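Local coordinates for FAD linked oxidase-like protein (Myceliophthora thermophila, PDB 5L6G) that oxidises the C1 hydroxyl of xylooligosaccharides and related sugars to lactones with a bicovalently bound FAD, reducing molecular oxygen to hydrogen peroxide, at residues Ile138-Val141 against Leu142-Gly146; Asp315-Glu318 against Gly319-His322; Leu470-Leu473 against Arg474-Gln478; Phe486-Pro489 against Gln490-Glu493. All coordinates share one frame; numbering follows the deposited sequence.

In the fold
All four contacts are local, each made of adjoining segments, and they follow one another along the chain without nesting or crossing. Contact 1 lies on helix 135-146 of the FAD-binding PCMH-type region. Contact 2 takes in the whole of helix 316-322 with its N-cap, just after edge strand 308-314 of the eight-stranded antiparallel sheet, and packs on contact 1 through W316 and M317, joining the two parts of the fold. Contact 3 lies on helix 470-480 and contact 4 in the loop that follows it, both in the berberine-like region; R474 brings them together, through V492 and the carbonyl of E493. Contacts 1 and 4 sit on opposite sides of the chain's centre, their centres about 34 Å apart.

Contact 1: residues Ile138-Val141 against Leu142-Gly146; sequences IATV and LYEEG
I138 and L142 meet one turn apart on the alpha-helix 135-146 of the FAD-binding PCMH-type region. The backbone ladder comes first: L142 N bonds to I138 O at 2.9 Å, with an N-H...O angle of 167°, and Y143, E144 and E145 repeat the i to i+4 pattern onto A139, T140 and V141. Apolar packing follows. I138 and L142 lie side by side, CG2 of I138 at 3.8 Å from CD1 of L142, and both touch V118 of strand 118-120 and F150. Cutting L142 back to an alanine is likely to leave I138 CG2 without its neighbour and a gap against V118 and F150. On another flank, Y143 meets the W316 ring, and A139 and T140 touch M317 of helix 316-322. T140 gives its hydroxyl to the turn before, OG1 being hydrogen-bonded to G136 O, while its methyl faces E144. The two glutamates leave with CG beside their own backbone N (chi1 -75° in E144) and run extended alongside the residue four places earlier, chain and carboxylate together. E145 CG lies 3.1 Å from V141 O and its CD 3.7 Å from V141 CG1, and E144 brings OE2 to 3.4 Å from T140 CG2.

Contact 2: residues Asp315-Glu318 against Gly319-His322; sequences DWME and GFRH. With NAG (2-acetamido-2-deoxy-beta-D-glucopyranose), chain E.
The N-terminal turn of helix 316-322 is capped by D315, whose carboxylate reaches forward to the backbone of E318. E318 N donates to D315 OD1 at 2.8 Å, nearly straight at 161°, and the oxygen is met almost along its own C-O bond. A chi1 of 72°, which sets CG between the backbone N and the carbonyl carbon, brings the carboxylate to the E318 amide at the helix's start. Behind the cap the main chain takes up the helical pattern, with G319 N bonded to D315 O, F320 N to W316 O, R321 N to M317 O and H322 N to E318 O.

R321 folds back along the helix, bent at chi3 (-70°), and lays one face of its guanidinium over E318 CA. NH1 lies 3.7 Å from M317 CB, and NH2 lies 3.7 Å from E318 CB. The carboxylate of E318 stays beyond salt-bridge range, its OE1 at 4.4 Å from R321 NH2; OE2 bonds instead to H314 ND1. M317 CE approaches F320 CD2 obliquely at 4.2 Å, and M317 also packs on Y143 of helix 135-146. D315 also meets the glycan: its CB lies 3.8 Å from C6 of an N-acetylglucosamine attached to the protein. An aspartate accepting from the amide three residues on is the classic N-cap of an alpha-helix.

Contact 3: residues Leu470-Leu473 against Arg474-Gln478; sequences LDRL and RRIKQ
L470 begins the first turn of helix 470-480 by packing on R474: its CD1 lies 3.9 Å from R474 CG, the two side chains passing at a slant. L470 O takes the amide of R474 at 2.8 Å, the first of four i to i+4 bonds that continue through R475, I476 and K477. The guanidinium of R474 goes on to the C-terminal tail, NE to E493 O and NH2 to P494 O.

D471 offers its backbone more than its carboxylate. Its O accepts from R475 N, and it also lies beneath the guanidinium of R475, over whose same face R472 CA sits 3.5 Å from the plane. R475 gets there by bending at chi3 (-63°), which folds its end back on the helix; NH1 stands 3.8 Å from D471 CB. The charged ends remain apart, D471 OD2 being 5.3 Å from R475 NH1.

R472 is extended from CG to NE and leaves the helix across R475 at about a right angle. R475 NH2 touches its CB at 3.5 Å, while the methyl CD1 of I476 comes obliquely to its NE at 4.0 Å. Its guanidinium forms a salt bridge with D205 and a cation-pi contact with W208. L473 accepts from K477 N and packs its side chain on W208, A209 and A213 of helix 204-213.

R475 thus lays its guanidinium on carbon and backbone rather than on a carboxylate, whereas R472 and R474 send theirs to D205 and the tail carbonyls, probably easing the like charges gathered along the helix.

Contact 4: residues Phe486-Pro489 against Gln490-Glu493; sequences FYYP and QAVE
Y488 and A491 are the ends of a type I beta turn, and the tyrosine ring lies against the turn it starts. A491 CB sits over the ring face, 4.1 Å from the centroid and 18° off the normal, a CH-pi contact. The turn is closed by A491 N donating to Y488 O at 2.9 Å; the N-H...O angle is 161°, although the donor stands well above the carbonyl plane. With chi1 at 58°, Y488 CG is placed between its own N and carbonyl carbon, and the ring thereby folds under the 490-491 peptide, CE2 reaching 3.7 Å from Q490 C.

One water bridges the ring to the turn: it lies 2.8 Å from Y488 OH and donates to Q490 O. The hydroxyl also bonds to S215 OG. Were Y488 a leucine, this water and S215 would probably lose their phenolic partner and A491 CB its ring face.

Further out, Q490 is fixed by Y465 OH at OE1 and by the carbonyls of D453 and L456 at NE2, and A491 O accepts from R458 NE. F99 packs on the tyrosine ring, and the Y488 side chain comes within about 4 Å of the FAD. Beside that cofactor, proline at i+1 and an i+3 amide bonded to the i carbonyl make a classic type I turn.

Contact 1: residues Ile138-Val141 against Leu142-Gly146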
# COMPACT_ATOMS: atom_id res chain seq x y z
N ILE A 138 -9.30 -8.02 9.51
CA ILE A 138 -8.18 -8.20 10.43
C ILE A 138 -8.38 -7.27 11.63
O ILE A 138 -8.35 -7.71 12.79
CB ILE A 138 -6.85 -7.89 9.75
CG1 ILE A 138 -6.58 -8.89 8.64
CG2 ILE A 138 -5.72 -7.90 10.78
CD1 ILE A 138 -5.50 -8.51 7.67
N ALA A 139 -8.63 -5.99 11.33
CA ALA A 139 -8.81 -5.00 12.37
C ALA A 139 -9.96 -5.38 13.30
O ALA A 139 -9.87 -5.25 14.52
CB ALA A 139 -9.04 -3.64 11.74
N THR A 140 -11.05 -5.87 12.73
CA THR A 140 -12.22 -6.26 13.52
C THR A 140 -11.91 -7.41 14.47
O THR A 140 -12.20 -7.35 15.68
CB THR A 140 -13.39 -6.65 12.59
OG1 THR A 140 -13.74 -5.50 11.80
CG2 THR A 140 -14.60 -7.14 13.38
N VAL A 141 -11.31 -8.44 13.92
CA VAL A 141 -10.99 -9.62 14.71
C VAL A 141 -10.04 -9.26 15.84
O VAL A 141 -10.27 -9.64 16.99
CB VAL A 141 -10.42 -10.77 13.87
CG1 VAL A 141 -9.98 -11.91 14.79
CG2 VAL A 141 -11.45 -11.28 12.88
N LEU A 142 -8.97 -8.53 15.53
CA LEU A 142 -7.95 -8.26 16.52
C LEU A 142 -8.53 -7.44 17.66
O LEU A 142 -8.23 -7.70 18.82
CB LEU A 142 -6.74 -7.53 15.93
CG LEU A 142 -5.94 -8.26 14.85
CD1 LEU A 142 -4.74 -7.43 14.44
CD2 LEU A 142 -5.52 -9.67 15.26
N TYR A 143 -9.35 -6.46 17.30
CA TYR A 143 -9.95 -5.60 18.29
C TYR A 143 -11.03 -6.35 19.10
O TYR A 143 -11.03 -6.30 20.32
CB TYR A 143 -10.51 -4.32 17.68
CG TYR A 143 -11.01 -3.40 18.77
CD1 TYR A 143 -10.12 -2.68 19.55
CD2 TYR A 143 -12.36 -3.33 19.06
CE1 TYR A 143 -10.57 -1.87 20.60
CE2 TYR A 143 -12.82 -2.54 20.11
CZ TYR A 143 -11.92 -1.80 20.86
OH TYR A 143 -12.39 -1.00 21.88
N GLU A 144 -11.95 -7.02 18.41
CA GLU A 144 -13.02 -7.72 19.09
C GLU A 144 -12.50 -8.80 20.03
O GLU A 144 -13.06 -9.00 21.11
CB GLU A 144 -14.05 -8.29 18.09
CG GLU A 144 -14.95 -7.19 17.53
CD GLU A 144 -16.09 -7.66 16.64
OE1 GLU A 144 -16.35 -8.87 16.54
OE2 GLU A 144 -16.74 -6.79 16.01
N GLU A 145 -11.43 -9.48 19.65
CA GLU A 145 -10.95 -10.60 20.45
C GLU A 145 -10.07 -10.20 21.62
O GLU A 145 -10.17 -10.79 22.69
CB GLU A 145 -10.23 -11.61 19.58
CG GLU A 145 -11.17 -12.22 18.54
CD GLU A 145 -10.70 -13.55 18.02
OE1 GLU A 145 -9.55 -13.94 18.30
OE2 GLU A 145 -11.48 -14.21 17.30
N GLY A 146 -9.19 -9.24 21.40
CA GLY A 146 -8.25 -8.86 22.45
C GLY A 146 -7.91 -7.39 22.52
O GLY A 146 -6.94 -7.02 23.16

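Contact 2: residues Asp315-Glu318 against Gly319-His322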
# COMPACT_ATOMS: atom_id res chain seq x y z
N ASP A 315 -13.85 5.45 19.72
CA ASP A 315 -13.12 4.25 20.13
C ASP A 315 -12.29 3.79 18.93
O ASP A 315 -12.35 4.41 17.87
CB ASP A 315 -14.04 3.14 20.69
CG ASP A 315 -14.89 2.44 19.63
OD1 ASP A 315 -14.65 2.54 18.43
OD2 ASP A 315 -15.82 1.73 20.04
N TRP A 316 -11.49 2.74 19.13
CA TRP A 316 -10.55 2.29 18.12
C TRP A 316 -11.21 1.96 16.77
O TRP A 316 -10.75 2.43 15.73
CB TRP A 316 -9.75 1.10 18.63
CG TRP A 316 -8.84 0.54 17.58
CD1 TRP A 316 -8.98 -0.64 16.93
CD2 TRP A 316 -7.67 1.16 17.04
NE1 TRP A 316 -7.97 -0.80 16.02
CE2 TRP A 316 -7.15 0.29 16.06
CE3 TRP A 316 -7.02 2.38 17.28
CZ2 TRP A 316 -5.99 0.59 15.33
CZ3 TRP A 316 -5.87 2.67 16.56
CH2 TRP A 316 -5.37 1.79 15.58
N MET A 317 -12.27 1.17 16.78
CA MET A 317 -12.88 0.73 15.52
C MET A 317 -13.63 1.87 14.86
O MET A 317 -13.71 1.94 13.63
CB MET A 317 -13.83 -0.46 15.71
CG MET A 317 -13.15 -1.80 15.94
SD MET A 317 -11.87 -2.21 14.76
CE MET A 317 -12.67 -2.24 13.15
N GLU A 318 -14.21 2.74 15.67
CA GLU A 318 -14.91 3.88 15.12
C GLU A 318 -13.90 4.80 14.42
O GLU A 318 -14.21 5.40 13.39
CB GLU A 318 -15.68 4.59 16.22
CG GLU A 318 -16.64 5.66 15.73
CD GLU A 318 -17.28 6.43 16.88
OE1 GLU A 318 -17.73 5.77 17.85
OE2 GLU A 318 -17.29 7.68 16.84
N GLY A 319 -12.69 4.90 14.97
CA GLY A 319 -11.61 5.65 14.31
C GLY A 319 -11.32 5.05 12.95
O GLY A 319 -11.13 5.76 11.95
N PHE A 320 -11.26 3.73 12.90
CA PHE A 320 -10.99 3.07 11.64
C PHE A 320 -12.12 3.31 10.66
O PHE A 320 -11.86 3.65 9.51
CB PHE A 320 -10.72 1.57 11.81
CG PHE A 320 -10.40 0.88 10.52
CD1 PHE A 320 -9.17 1.09 9.90
CD2 PHE A 320 -11.32 0.07 9.89
CE1 PHE A 320 -8.87 0.48 8.69
CE2 PHE A 320 -11.02 -0.55 8.67
CZ PHE A 320 -9.79 -0.33 8.07
N ARG A 321 -13.37 3.18 11.10
CA ARG A 321 -14.51 3.41 10.21
C ARG A 321 -14.54 4.84 9.68
O ARG A 321 -14.91 5.07 8.54
CB ARG A 321 -15.84 3.14 10.90
CG ARG A 321 -16.06 1.71 11.35
CD ARG A 321 -17.53 1.41 11.60
NE ARG A 321 -18.04 2.09 12.78
CZ ARG A 321 -17.85 1.70 14.05
NH1 ARG A 321 -17.15 0.61 14.34
NH2 ARG A 321 -18.38 2.42 15.05
N HIS A 322 -14.15 5.79 10.53
CA HIS A 322 -14.17 7.20 10.14
C HIS A 322 -13.43 7.46 8.82
O HIS A 322 -13.90 8.24 8.00
CB HIS A 322 -13.53 8.06 11.23
CG HIS A 322 -13.57 9.52 10.90
ND1 HIS A 322 -14.68 10.30 11.14
CD2 HIS A 322 -12.65 10.32 10.32
CE1 HIS A 322 -14.44 11.53 10.72
NE2 HIS A 322 -13.21 11.57 10.22
C1 NAG E . -13.42 6.11 24.31
C2 NAG E . -14.80 6.60 23.85
C3 NAG E . -15.94 5.74 24.40
C4 NAG E . -15.68 4.26 24.11
C5 NAG E . -14.31 3.90 24.68
C6 NAG E . -13.94 2.45 24.41
C7 NAG E . -15.33 8.95 23.34
C8 NAG E . -15.50 10.34 23.88
N2 NAG E . -14.99 8.00 24.22
O3 NAG E . -17.17 6.13 23.81
O4 NAG E . -16.68 3.43 24.66
O5 NAG E . -13.34 4.72 24.06
O6 NAG E . -12.55 2.27 24.64
O7 NAG E . -15.51 8.74 22.13

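Contact 3: residues Leu470-Leu473 against Arg474-Gln478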
# COMPACT_ATOMS: atom_id res chain seq x y z
N LEU A 470 17.51 -2.13 -4.60
CA LEU A 470 17.28 -2.89 -5.82
C LEU A 470 18.33 -3.96 -6.04
O LEU A 470 17.99 -5.10 -6.36
CB LEU A 470 17.22 -1.98 -7.04
CG LEU A 470 16.93 -2.69 -8.36
CD1 LEU A 470 15.64 -3.50 -8.28
CD2 LEU A 470 16.88 -1.66 -9.50
N ASP A 471 19.60 -3.62 -5.89
CA ASP A 471 20.65 -4.57 -6.28
C ASP A 471 20.58 -5.87 -5.47
O ASP A 471 20.63 -6.96 -6.02
CB ASP A 471 22.04 -3.93 -6.23
CG ASP A 471 22.31 -3.01 -7.44
OD1 ASP A 471 21.51 -3.04 -8.42
OD2 ASP A 471 23.30 -2.26 -7.42
N ARG A 472 20.40 -5.75 -4.16
CA ARG A 472 20.27 -6.94 -3.33
C ARG A 472 18.97 -7.69 -3.65
O ARG A 472 18.97 -8.93 -3.73
CB ARG A 472 20.32 -6.57 -1.85
CG ARG A 472 20.20 -7.78 -0.96
CD ARG A 472 20.36 -7.38 0.48
NE ARG A 472 20.14 -8.51 1.37
CZ ARG A 472 19.96 -8.39 2.69
NH1 ARG A 472 19.98 -7.19 3.25
NH2 ARG A 472 19.75 -9.46 3.43
N LEU A 473 17.89 -6.96 -3.87
CA LEU A 473 16.63 -7.58 -4.31
C LEU A 473 16.82 -8.41 -5.58
O LEU A 473 16.25 -9.49 -5.69
CB LEU A 473 15.53 -6.55 -4.57
CG LEU A 473 14.85 -5.98 -3.31
CD1 LEU A 473 13.96 -4.83 -3.70
CD2 LEU A 473 14.05 -7.04 -2.60
N ARG A 474 17.58 -7.89 -6.54
CA ARG A 474 17.83 -8.63 -7.79
C ARG A 474 18.64 -9.90 -7.54
O ARG A 474 18.42 -10.94 -8.17
CB ARG A 474 18.54 -7.74 -8.81
CG ARG A 474 17.67 -6.62 -9.33
CD ARG A 474 18.26 -5.93 -10.54
NE ARG A 474 18.34 -6.86 -11.68
CZ ARG A 474 19.00 -6.61 -12.81
NH1 ARG A 474 19.66 -5.47 -12.97
NH2 ARG A 474 19.02 -7.52 -13.78
N ARG A 475 19.57 -9.83 -6.59
CA ARG A 475 20.36 -11.00 -6.25
C ARG A 475 19.50 -12.08 -5.61
O ARG A 475 19.61 -13.24 -5.98
CB ARG A 475 21.54 -10.63 -5.35
CG ARG A 475 22.59 -9.81 -6.09
CD ARG A 475 23.91 -9.74 -5.34
NE ARG A 475 23.76 -9.05 -4.05
CZ ARG A 475 23.81 -7.73 -3.87
NH1 ARG A 475 23.99 -6.90 -4.89
NH2 ARG A 475 23.68 -7.24 -2.64
N ILE A 476 18.64 -11.69 -4.68
CA ILE A 476 17.74 -12.65 -4.02
C ILE A 476 16.74 -13.20 -5.04
O ILE A 476 16.37 -14.36 -5.00
CB ILE A 476 17.02 -12.01 -2.80
CG1 ILE A 476 18.06 -11.66 -1.74
CG2 ILE A 476 16.04 -12.97 -2.17
CD1 ILE A 476 17.52 -10.78 -0.64
N LYS A 477 16.33 -12.36 -5.98
CA LYS A 477 15.40 -12.82 -7.01
C LYS A 477 15.98 -13.95 -7.86
O LYS A 477 15.31 -14.93 -8.15
CB LYS A 477 14.98 -11.64 -7.89
CG LYS A 477 14.05 -11.97 -9.04
CD LYS A 477 12.67 -12.43 -8.59
CE LYS A 477 11.81 -12.73 -9.81
NZ LYS A 477 10.39 -12.98 -9.46
N GLN A 478 17.23 -13.81 -8.27
CA GLN A 478 17.90 -14.87 -9.03
C GLN A 478 17.97 -16.14 -8.19
O GLN A 478 17.82 -17.25 -8.72
CB GLN A 478 19.28 -14.38 -9.48
CG GLN A 478 20.04 -15.32 -10.38
CD GLN A 478 20.72 -16.44 -9.62
OE1 GLN A 478 21.00 -16.33 -8.42
NE2 GLN A 478 20.96 -17.55 -10.30

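Contact 4: residues Phe486-Pro489 against Gln490-Glu493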
# COMPACT_ATOMS: atom_id res chain seq x y z
N PHE A 486 6.87 -15.72 -11.03
CA PHE A 486 5.98 -14.70 -10.48
C PHE A 486 6.05 -13.36 -11.20
O PHE A 486 5.76 -12.32 -10.62
CB PHE A 486 6.26 -14.53 -8.99
CG PHE A 486 6.09 -15.81 -8.21
CD1 PHE A 486 4.86 -16.45 -8.19
CD2 PHE A 486 7.15 -16.36 -7.51
CE1 PHE A 486 4.68 -17.63 -7.46
CE2 PHE A 486 6.98 -17.53 -6.80
CZ PHE A 486 5.75 -18.17 -6.77
N TYR A 487 6.37 -13.41 -12.49
CA TYR A 487 6.56 -12.23 -13.31
C TYR A 487 5.32 -11.38 -13.35
O TYR A 487 4.21 -11.88 -13.42
CB TYR A 487 6.94 -12.65 -14.75
CG TYR A 487 6.94 -11.48 -15.69
CD1 TYR A 487 8.03 -10.65 -15.76
CD2 TYR A 487 5.80 -11.16 -16.44
CE1 TYR A 487 8.04 -9.55 -16.60
CE2 TYR A 487 5.80 -10.06 -17.28
CZ TYR A 487 6.91 -9.25 -17.34
OH TYR A 487 6.94 -8.14 -18.16
N TYR A 488 5.53 -10.07 -13.29
CA TYR A 488 4.56 -9.10 -13.73
C TYR A 488 5.38 -7.95 -14.31
O TYR A 488 6.59 -7.93 -14.13
CB TYR A 488 3.60 -8.67 -12.64
CG TYR A 488 4.21 -8.08 -11.39
CD1 TYR A 488 4.68 -8.89 -10.37
CD2 TYR A 488 4.25 -6.72 -11.22
CE1 TYR A 488 5.19 -8.34 -9.19
CE2 TYR A 488 4.77 -6.17 -10.05
CZ TYR A 488 5.24 -6.98 -9.05
OH TYR A 488 5.72 -6.39 -7.88
N PRO A 489 4.74 -7.02 -15.02
CA PRO A 489 5.53 -6.06 -15.82
C PRO A 489 6.43 -5.10 -15.05
O PRO A 489 7.32 -4.51 -15.64
CB PRO A 489 4.45 -5.31 -16.60
CG PRO A 489 3.38 -6.35 -16.79
CD PRO A 489 3.32 -7.02 -15.45
N GLN A 490 6.21 -4.97 -13.74
CA GLN A 490 7.14 -4.23 -12.89
C GLN A 490 7.82 -5.08 -11.84
O GLN A 490 8.26 -4.57 -10.80
CB GLN A 490 6.44 -3.03 -12.27
CG GLN A 490 5.95 -2.05 -13.34
CD GLN A 490 5.29 -0.83 -12.76
OE1 GLN A 490 4.80 -0.84 -11.63
NE2 GLN A 490 5.23 0.24 -13.54
N ALA A 491 7.94 -6.38 -12.10
CA ALA A 491 8.67 -7.27 -11.21
C ALA A 491 10.16 -6.99 -11.24
O ALA A 491 10.75 -6.59 -12.27
CB ALA A 491 8.42 -8.73 -11.53
N VAL A 492 10.78 -7.23 -10.08
CA VAL A 492 12.22 -7.21 -9.96
C VAL A 492 12.82 -8.22 -10.94
O VAL A 492 12.38 -9.36 -11.00
CB VAL A 492 12.65 -7.57 -8.54
CG1 VAL A 492 14.15 -7.76 -8.47
CG2 VAL A 492 12.20 -6.45 -7.58
N GLU A 493 13.84 -7.80 -11.67
CA GLU A 493 14.58 -8.69 -12.58
C GLU A 493 15.65 -9.49 -11.84
O GLU A 493 16.43 -8.91 -11.08
CB GLU A 493 15.31 -7.87 -13.63
CG GLU A 493 14.42 -7.20 -14.64
CD GLU A 493 15.24 -6.38 -15.61
OE1 GLU A 493 15.95 -6.99 -16.44
OE2 GLU A 493 15.18 -5.13 -15.52
O HOH W 1 8.16 -5.10 -8.03